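Local structure of exodeoxyribonuclease 10 (Escherichia coli, 4FZX) at residues W76-N81 against E95-M100; L2-T7 against Y138-T143. The protein degrades single-stranded and double-stranded DNA from the 3' end as a magnesium-dependent exonuclease of the DEDDh (DnaQ) family active in DNA repair. All coordinates share one frame; numbering follows the deposited sequence.

Interaction 1 of 2, residues W76-N81 against E95-M100. With nucleotides of chain A.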
loop_
_atom_site.group_PDB
_atom_site.type_symbol
_atom_site.label_atom_id
_atom_site.label_comp_id
_atom_site.label_asym_id
_atom_site.label_seq_id
_atom_site.Cartn_x
_atom_site.Cartn_y
_atom_site.Cartn_z
ATOM N N TRP C 76 19.610 -26.257 1.110
ATOM C CA TRP C 76 18.472 -25.647 1.785
ATOM C C TRP C 76 18.232 -26.281 3.151
ATOM O O TRP C 76 18.046 -27.496 3.267
ATOM C CB TRP C 76 17.209 -25.798 0.937
ATOM C CG TRP C 76 17.366 -25.331 -0.470
ATOM C CD1 TRP C 76 17.397 -26.110 -1.595
ATOM C CD2 TRP C 76 17.472 -23.975 -0.918
ATOM N NE1 TRP C 76 17.556 -25.325 -2.707
ATOM C CE2 TRP C 76 17.608 -24.010 -2.322
ATOM C CE3 TRP C 76 17.535 -22.740 -0.265
ATOM C CZ2 TRP C 76 17.754 -22.849 -3.093
ATOM C CZ3 TRP C 76 17.682 -21.587 -1.033
ATOM C CH2 TRP C 76 17.788 -21.650 -2.429
ATOM N N TYR C 77 18.250 -25.459 4.188
ATOM C CA TYR C 77 17.844 -25.917 5.511
ATOM C C TYR C 77 16.551 -25.230 5.892
ATOM O O TYR C 77 16.400 -24.013 5.687
ATOM C CB TYR C 77 18.925 -25.612 6.537
ATOM C CG TYR C 77 20.143 -26.450 6.330
ATOM C CD1 TYR C 77 20.264 -27.684 6.951
ATOM C CD2 TYR C 77 21.127 -26.066 5.423
ATOM C CE1 TYR C 77 21.335 -28.513 6.679
ATOM C CE2 TYR C 77 22.207 -26.883 5.155
ATOM C CZ TYR C 77 22.295 -28.115 5.767
ATOM O OH TYR C 77 23.392 -28.907 5.548
ATOM N N VAL C 78 15.596 -26.026 6.358
ATOM C CA VAL C 78 14.250 -25.542 6.630
ATOM C C VAL C 78 13.979 -25.730 8.132
ATOM O O VAL C 78 14.289 -26.780 8.703
ATOM C CB VAL C 78 13.178 -26.326 5.807
ATOM C CG1 VAL C 78 11.780 -25.793 6.090
ATOM C CG2 VAL C 78 13.477 -26.260 4.282
ATOM N N ALA C 79 13.435 -24.710 8.776
ATOM C CA ALA C 79 13.079 -24.830 10.175
ATOM C C ALA C 79 11.881 -23.966 10.465
ATOM O O ALA C 79 11.630 -22.997 9.755
ATOM C CB ALA C 79 14.259 -24.446 11.076
ATOM N N HIS C 80 11.117 -24.331 11.496
ATOM C CA HIS C 80 9.994 -23.512 11.906
ATOM C C HIS C 80 10.428 -22.419 12.871
ATOM O O HIS C 80 10.740 -22.686 14.025
ATOM C CB HIS C 80 8.874 -24.364 12.495
ATOM C CG HIS C 80 7.573 -23.630 12.617
ATOM N ND1 HIS C 80 6.742 -23.421 11.538
ATOM C CD2 HIS C 80 7.043 -22.922 13.645
ATOM C CE1 HIS C 80 5.719 -22.676 11.915
ATOM N NE2 HIS C 80 5.892 -22.337 13.181
ATOM N N ASN C 81 10.417 -21.178 12.399
ATOM C CA ASN C 81 11.192 -20.093 13.028
ATOM C C ASN C 81 12.701 -20.315 12.947
ATOM O O ASN C 81 13.373 -20.493 13.968
ATOM C CB ASN C 81 10.780 -19.851 14.479
ATOM C CG ASN C 81 11.200 -18.453 14.980
ATOM O OD1 ASN C 81 11.502 -17.564 14.182
ATOM N ND2 ASN C 81 11.212 -18.265 16.286
ATOM N N GLU C 95 21.325 -22.397 2.718
ATOM C CA GLU C 95 20.470 -21.226 2.903
ATOM C C GLU C 95 19.229 -21.641 3.714
ATOM O O GLU C 95 18.760 -22.768 3.608
ATOM C CB GLU C 95 20.048 -20.667 1.534
ATOM C CG GLU C 95 19.887 -19.155 1.485
ATOM C CD GLU C 95 21.226 -18.416 1.454
ATOM O OE1 GLU C 95 21.266 -17.246 1.892
ATOM O OE2 GLU C 95 22.238 -19.011 1.013
ATOM N N TRP C 96 18.719 -20.730 4.530
ATOM C CA TRP C 96 17.640 -21.058 5.438
ATOM C C TRP C 96 16.282 -20.713 4.857
ATOM O O TRP C 96 16.106 -19.683 4.187
ATOM C CB TRP C 96 17.822 -20.369 6.783
ATOM C CG TRP C 96 18.874 -20.984 7.631
ATOM C CD1 TRP C 96 20.188 -20.603 7.712
ATOM C CD2 TRP C 96 18.719 -22.090 8.537
ATOM N NE1 TRP C 96 20.852 -21.399 8.615
ATOM C CE2 TRP C 96 19.983 -22.337 9.113
ATOM C CE3 TRP C 96 17.636 -22.902 8.906
ATOM C CZ2 TRP C 96 20.187 -23.340 10.064
ATOM C CZ3 TRP C 96 17.849 -23.921 9.828
ATOM C CH2 TRP C 96 19.105 -24.114 10.414
ATOM N N ILE C 97 15.324 -21.594 5.111
ATOM C CA ILE C 97 13.928 -21.330 4.819
ATOM C C ILE C 97 13.121 -21.450 6.109
ATOM O O ILE C 97 13.324 -22.382 6.901
ATOM C CB ILE C 97 13.402 -22.289 3.753
ATOM C CG1 ILE C 97 13.997 -21.916 2.386
ATOM C CG2 ILE C 97 11.885 -22.270 3.702
ATOM C CD1 ILE C 97 13.901 -23.029 1.336
ATOM N N CYS C 98 12.281 -20.453 6.368
ATOM C CA CYS C 98 11.460 -20.457 7.573
ATOM C C CYS C 98 9.996 -20.762 7.258
ATOM O O CYS C 98 9.349 -20.005 6.557
ATOM C CB CYS C 98 11.571 -19.117 8.291
ATOM S SG CYS C 98 10.679 -19.094 9.854
ATOM N N THR C 99 9.479 -21.879 7.762
ATOM C CA THR C 99 8.077 -22.226 7.523
ATOM C C THR C 99 7.107 -21.341 8.288
ATOM O O THR C 99 5.938 -21.224 7.920
ATOM C CB THR C 99 7.766 -23.689 7.811
ATOM O OG1 THR C 99 8.277 -24.060 9.101
ATOM C CG2 THR C 99 8.347 -24.584 6.725
HETATM N N MSE C 100 7.606 -20.660 9.308
HETATM C CA MSE C 100 6.784 -19.719 10.048
HETATM C C MSE C 100 6.493 -18.484 9.222
HETATM O O MSE C 100 5.345 -18.063 9.092
HETATM C CB MSE C 100 7.458 -19.322 11.361
HETATM C CG MSE C 100 6.559 -18.497 12.258
HETATM SE SE MSE C 100 7.532 -17.766 13.792
HETATM C CE MSE C 100 7.540 -19.381 14.850
ATOM P P DG A 15 2.586 -17.688 19.572
ATOM O OP1 DG A 15 1.513 -18.535 19.031
ATOM O OP2 DG A 15 2.767 -17.605 21.037
ATOM O "O5'" DG A 15 3.964 -18.168 18.920
ATOM C "C5'" DG A 15 4.041 -18.395 17.520
ATOM C "C4'" DG A 15 5.487 -18.547 17.090
ATOM O "O4'" DG A 15 6.183 -17.275 17.174
ATOM C "C3'" DG A 15 6.302 -19.516 17.932
ATOM O "O3'" DG A 15 6.201 -20.793 17.341
ATOM C "C2'" DG A 15 7.717 -18.971 17.801
ATOM C "C1'" DG A 15 7.503 -17.470 17.636
ATOM N N9 DG A 15 7.598 -16.751 18.896
ATOM C C8 DG A 15 6.707 -16.816 19.934
ATOM N N7 DG A 15 7.027 -16.028 20.929
ATOM C C5 DG A 15 8.191 -15.399 20.508
ATOM C C6 DG A 15 8.987 -14.453 21.185
ATOM O O6 DG A 15 8.779 -13.966 22.309
ATOM N N1 DG A 15 10.101 -14.070 20.429
ATOM C C2 DG A 15 10.385 -14.559 19.158
ATOM N N2 DG A 15 11.519 -14.107 18.578
ATOM N N3 DG A 15 9.632 -15.468 18.525
ATOM C C4 DG A 15 8.558 -15.829 19.260
ATOM P P DA A 16 6.599 -22.075 18.177
ATOM O OP1 DA A 16 6.383 -23.196 17.240
ATOM O OP2 DA A 16 5.945 -22.004 19.515
ATOM O "O5'" DA A 16 8.184 -21.917 18.382
ATOM C "C5'" DA A 16 9.070 -21.997 17.284
ATOM C "C4'" DA A 16 10.515 -21.944 17.771
ATOM O "O4'" DA A 16 10.851 -20.563 18.090
ATOM C "C3'" DA A 16 10.792 -22.736 19.055
ATOM O "O3'" DA A 16 11.209 -24.087 18.736
ATOM C "C2'" DA A 16 11.911 -21.924 19.716
ATOM C "C1'" DA A 16 11.578 -20.500 19.288
ATOM N N9 DA A 16 10.789 -19.817 20.286
ATOM C C8 DA A 16 9.645 -20.248 20.874
ATOM N N7 DA A 16 9.212 -19.452 21.817
ATOM C C5 DA A 16 10.134 -18.432 21.833
ATOM C C6 DA A 16 10.244 -17.288 22.631
ATOM N N6 DA A 16 9.359 -16.961 23.577
ATOM N N1 DA A 16 11.311 -16.501 22.425
ATOM C C2 DA A 16 12.203 -16.848 21.479
ATOM N N3 DA A 16 12.212 -17.912 20.671
ATOM C C4 DA A 16 11.127 -18.658 20.911
#
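Trp76 meets Glu95 where two parallel strands begin to pair: its six-membered ring brings CZ3 to 3.6 Å from Glu95 CB, while CE3 touches Ile97 CD1, both obliquely. Helix 158-165 packs on the same indole. Tyr77 is gripped through its backbone, N giving a nearly straight bond to Glu95 O (2.8 Å) and O accepting from Ile97 N. On the other side of the sheet its CB sits over one face of the Trp96 six-membered ring, towards the rim, in a CH-pi contact (3.9 Å from CB to the ring centroid). Its hydroxyl, leading away from strand 95-98, is hydrogen-bonded to Tyr71 O. Val78 returns to the face of Trp76, its CG1 meeting Thr99 CG2 and its CG2 meeting Ile97 CB. The Ala79 N-H donates to Ile97 O, CB sits at the edge of the Trp96 ring, and O passes the strand pairing on to the helix start by accepting from Thr99 N. The His80 ring, with CG anti to the backbone N (chi1 -166°), shares a hydrogen bond between ND1 and Thr99 OG1 (3.0 Å) at its edge, and Met100 CB, of a selenomethionine, lies over one face. NE2 is hydrogen-bonded to Tyr112 O. Asn81 turns to the DNA, ND2 giving a nearly straight bond (168°) to O4' of DA16 of chain A (2.9 Å). With bonds to both ring nitrogens and a carbon over one face, the imidazole is fixed in rotation; the amide beyond it reads a sugar oxygen rather than a base, consistent with sequence-independent DNA binding.

Interaction 2 of 2, residues L2-T7 against Y138-T143. With NA (sodium ion), chain G; NA (sodium ion), chain E.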
loop_
_atom_site.group_PDB
_atom_site.type_symbol
_atom_site.label_atom_id
_atom_site.label_comp_id
_atom_site.label_asym_id
_atom_site.label_seq_id
_atom_site.Cartn_x
_atom_site.Cartn_y
_atom_site.Cartn_z
ATOM N N LEU C 2 15.106 -30.419 0.169
ATOM C CA LEU C 2 15.159 -29.533 1.314
ATOM C C LEU C 2 15.371 -30.340 2.582
ATOM O O LEU C 2 14.749 -31.387 2.774
ATOM C CB LEU C 2 13.866 -28.736 1.392
ATOM C CG LEU C 2 13.545 -28.085 0.047
ATOM C CD1 LEU C 2 12.117 -28.385 -0.383
ATOM C CD2 LEU C 2 13.789 -26.595 0.135
ATOM N N ARG C 3 16.316 -29.908 3.400
ATOM C CA ARG C 3 16.573 -30.589 4.653
ATOM C C ARG C 3 15.887 -29.864 5.812
ATOM O O ARG C 3 16.180 -28.707 6.088
ATOM C CB ARG C 3 18.064 -30.708 4.903
ATOM C CG ARG C 3 18.415 -31.425 6.176
ATOM C CD ARG C 3 19.798 -31.996 6.089
ATOM N NE ARG C 3 19.836 -33.083 5.117
ATOM C CZ ARG C 3 20.950 -33.620 4.634
ATOM N NH1 ARG C 3 22.144 -33.164 5.019
ATOM N NH2 ARG C 3 20.870 -34.636 3.780
ATOM N N ILE C 4 14.906 -30.525 6.413
ATOM C CA ILE C 4 14.202 -29.961 7.543
ATOM C C ILE C 4 15.009 -30.274 8.785
ATOM O O ILE C 4 15.470 -31.399 8.947
ATOM C CB ILE C 4 12.767 -30.559 7.686
ATOM C CG1 ILE C 4 11.865 -30.066 6.553
ATOM C CG2 ILE C 4 12.165 -30.210 9.063
ATOM C CD1 ILE C 4 12.370 -30.445 5.153
ATOM N N ILE C 5 15.235 -29.252 9.612
ATOM C CA ILE C 5 16.051 -29.362 10.824
ATOM C C ILE C 5 15.212 -28.983 12.043
ATOM O O ILE C 5 14.447 -28.018 12.004
ATOM C CB ILE C 5 17.273 -28.383 10.787
ATOM C CG1 ILE C 5 18.363 -28.906 9.866
ATOM C CG2 ILE C 5 17.891 -28.239 12.195
ATOM C CD1 ILE C 5 19.514 -29.545 10.621
ATOM N N ASP C 6 15.412 -29.700 13.145
ATOM C CA ASP C 6 14.915 -29.255 14.439
ATOM C C ASP C 6 15.923 -29.523 15.545
ATOM O O ASP C 6 16.659 -30.510 15.507
ATOM C CB ASP C 6 13.570 -29.909 14.779
ATOM C CG ASP C 6 12.953 -29.355 16.068
ATOM O OD1 ASP C 6 12.422 -28.228 16.051
ATOM O OD2 ASP C 6 12.986 -30.050 17.099
ATOM N N THR C 7 15.865 -28.678 16.569
ATOM C CA THR C 7 16.821 -28.665 17.662
ATOM C C THR C 7 16.035 -28.477 18.972
ATOM O O THR C 7 15.287 -27.532 19.109
ATOM C CB THR C 7 17.778 -27.446 17.507
ATOM O OG1 THR C 7 18.599 -27.625 16.345
ATOM C CG2 THR C 7 18.653 -27.310 18.695
ATOM N N TYR C 138 10.484 -36.047 15.856
ATOM C CA TYR C 138 9.035 -35.942 15.785
ATOM C C TYR C 138 8.623 -34.612 15.160
ATOM O O TYR C 138 7.856 -34.581 14.182
ATOM C CB TYR C 138 8.442 -36.104 17.183
ATOM C CG TYR C 138 6.949 -36.238 17.210
ATOM C CD1 TYR C 138 6.130 -35.136 16.981
ATOM C CD2 TYR C 138 6.349 -37.465 17.485
ATOM C CE1 TYR C 138 4.755 -35.252 17.022
ATOM C CE2 TYR C 138 4.964 -37.591 17.522
ATOM C CZ TYR C 138 4.177 -36.479 17.298
ATOM O OH TYR C 138 2.805 -36.600 17.309
ATOM N N ASP C 139 9.193 -33.515 15.663
ATOM C CA ASP C 139 8.852 -32.194 15.156
ATOM C C ASP C 139 9.321 -31.966 13.716
ATOM O O ASP C 139 8.728 -31.158 12.986
ATOM C CB ASP C 139 9.414 -31.105 16.055
ATOM C CG ASP C 139 8.659 -30.976 17.384
ATOM O OD1 ASP C 139 7.791 -31.829 17.688
ATOM O OD2 ASP C 139 8.970 -30.031 18.145
ATOM N N CYS C 140 10.394 -32.651 13.313
ATOM C CA CYS C 140 10.854 -32.615 11.921
ATOM C C CYS C 140 9.788 -33.128 10.976
ATOM O O CYS C 140 9.601 -32.585 9.902
ATOM C CB CYS C 140 12.146 -33.437 11.739
ATOM S SG CYS C 140 13.648 -32.575 12.255
ATOM N N TYR C 141 9.110 -34.200 11.374
ATOM C CA TYR C 141 8.019 -34.764 10.578
ATOM C C TYR C 141 6.821 -33.832 10.486
ATOM O O TYR C 141 6.171 -33.741 9.439
ATOM C CB TYR C 141 7.598 -36.131 11.129
ATOM C CG TYR C 141 8.464 -37.245 10.606
ATOM C CD1 TYR C 141 8.207 -37.816 9.364
ATOM C CD2 TYR C 141 9.621 -37.628 11.279
ATOM C CE1 TYR C 141 9.019 -38.806 8.843
ATOM C CE2 TYR C 141 10.460 -38.605 10.754
ATOM C CZ TYR C 141 10.137 -39.200 9.537
ATOM O OH TYR C 141 10.949 -40.175 9.003
ATOM N N ILE C 142 6.558 -33.109 11.569
ATOM C CA ILE C 142 5.489 -32.116 11.590
ATOM C C ILE C 142 5.824 -30.976 10.629
ATOM O O ILE C 142 5.025 -30.613 9.774
ATOM C CB ILE C 142 5.299 -31.523 13.012
ATOM C CG1 ILE C 142 4.928 -32.620 14.019
ATOM C CG2 ILE C 142 4.258 -30.415 12.990
ATOM C CD1 ILE C 142 3.770 -33.497 13.597
ATOM N N THR C 143 7.041 -30.463 10.737
ATOM C CA THR C 143 7.452 -29.311 9.954
ATOM C C THR C 143 7.578 -29.682 8.480
ATOM O O THR C 143 7.098 -28.956 7.617
ATOM C CB THR C 143 8.755 -28.725 10.494
ATOM O OG1 THR C 143 8.573 -28.404 11.877
ATOM C CG2 THR C 143 9.175 -27.457 9.726
HETATM NA NA NA G . 10.781 -28.791 18.499
HETATM NA NA NA E . 12.094 -25.924 16.720
HETATM O O HOH W 1 10.387 -28.374 13.896
HETATM O O HOH W 2 14.195 -25.957 17.211
HETATM O O HOH W 3 9.752 -26.620 16.097
HETATM O O HOH W 4 12.486 -24.553 14.869
HETATM O O HOH W 5 9.896 -28.345 20.903
#
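Asp139 and Asp6 converge on one sodium ion (chain G), the helical carboxylate binding it through OD2 at 2.2 Å and the strand carboxylate through a longer OD2 bond of 2.9 Å. Their planes are turned 61° apart. Asp6 OD1 binds the second sodium ion (chain E) at 2.4 Å, so this side chain bridges the ions. Asp139 OD1 is held by His134 N and His133 ND1, a second shell that orients the carboxylate. One residue on, Cys140 lays SG against the strand, 3.5 Å from Asp6 N and close to Asp6 CB, while its carbonyl O is met by Ile4 CG2. Thr143 packs CB on that same methyl, 4.0 Å away. Its OG1 turns back to Asp139 O, which also accepts from Thr143 N, the donors coming from opposite faces of the carbonyl plane. A water lies between the segments, 2.7 Å from Thr143 OG1 and 3.0 Å from Asp6 OD1. With Glu8, a DNA phosphate and a water on the chain G ion, and phosphates and three waters on the chain E ion, this is the two-metal centre of a DEDDh exonuclease on the RNase H-like fold, sodium standing where magnesium is the cofactor.

In the fold
The two contacts lie about 9 Å apart, centre to centre, and share one mixed sheet, in which strand 2-9 runs parallel to 76-79 and 76-79 to the outermost strand 95-98. Along the chain, interaction 1 is nested inside the loop closed by interaction 2. Its strands belong to a beta-alpha-beta unit through helix 82-88, whereas helix 136-154 returns much later to cross strand 2-9. Backbone bonds of Val78 with Arg3 and Ile5 join the strands, and, farther along, Thr99 packs on Thr143. Asn81, ending 76-81, bonds to a DNA sugar, and the His80 side chain lies about 6 Å from an ion, so that a substrate contact and metal binding sit side by side.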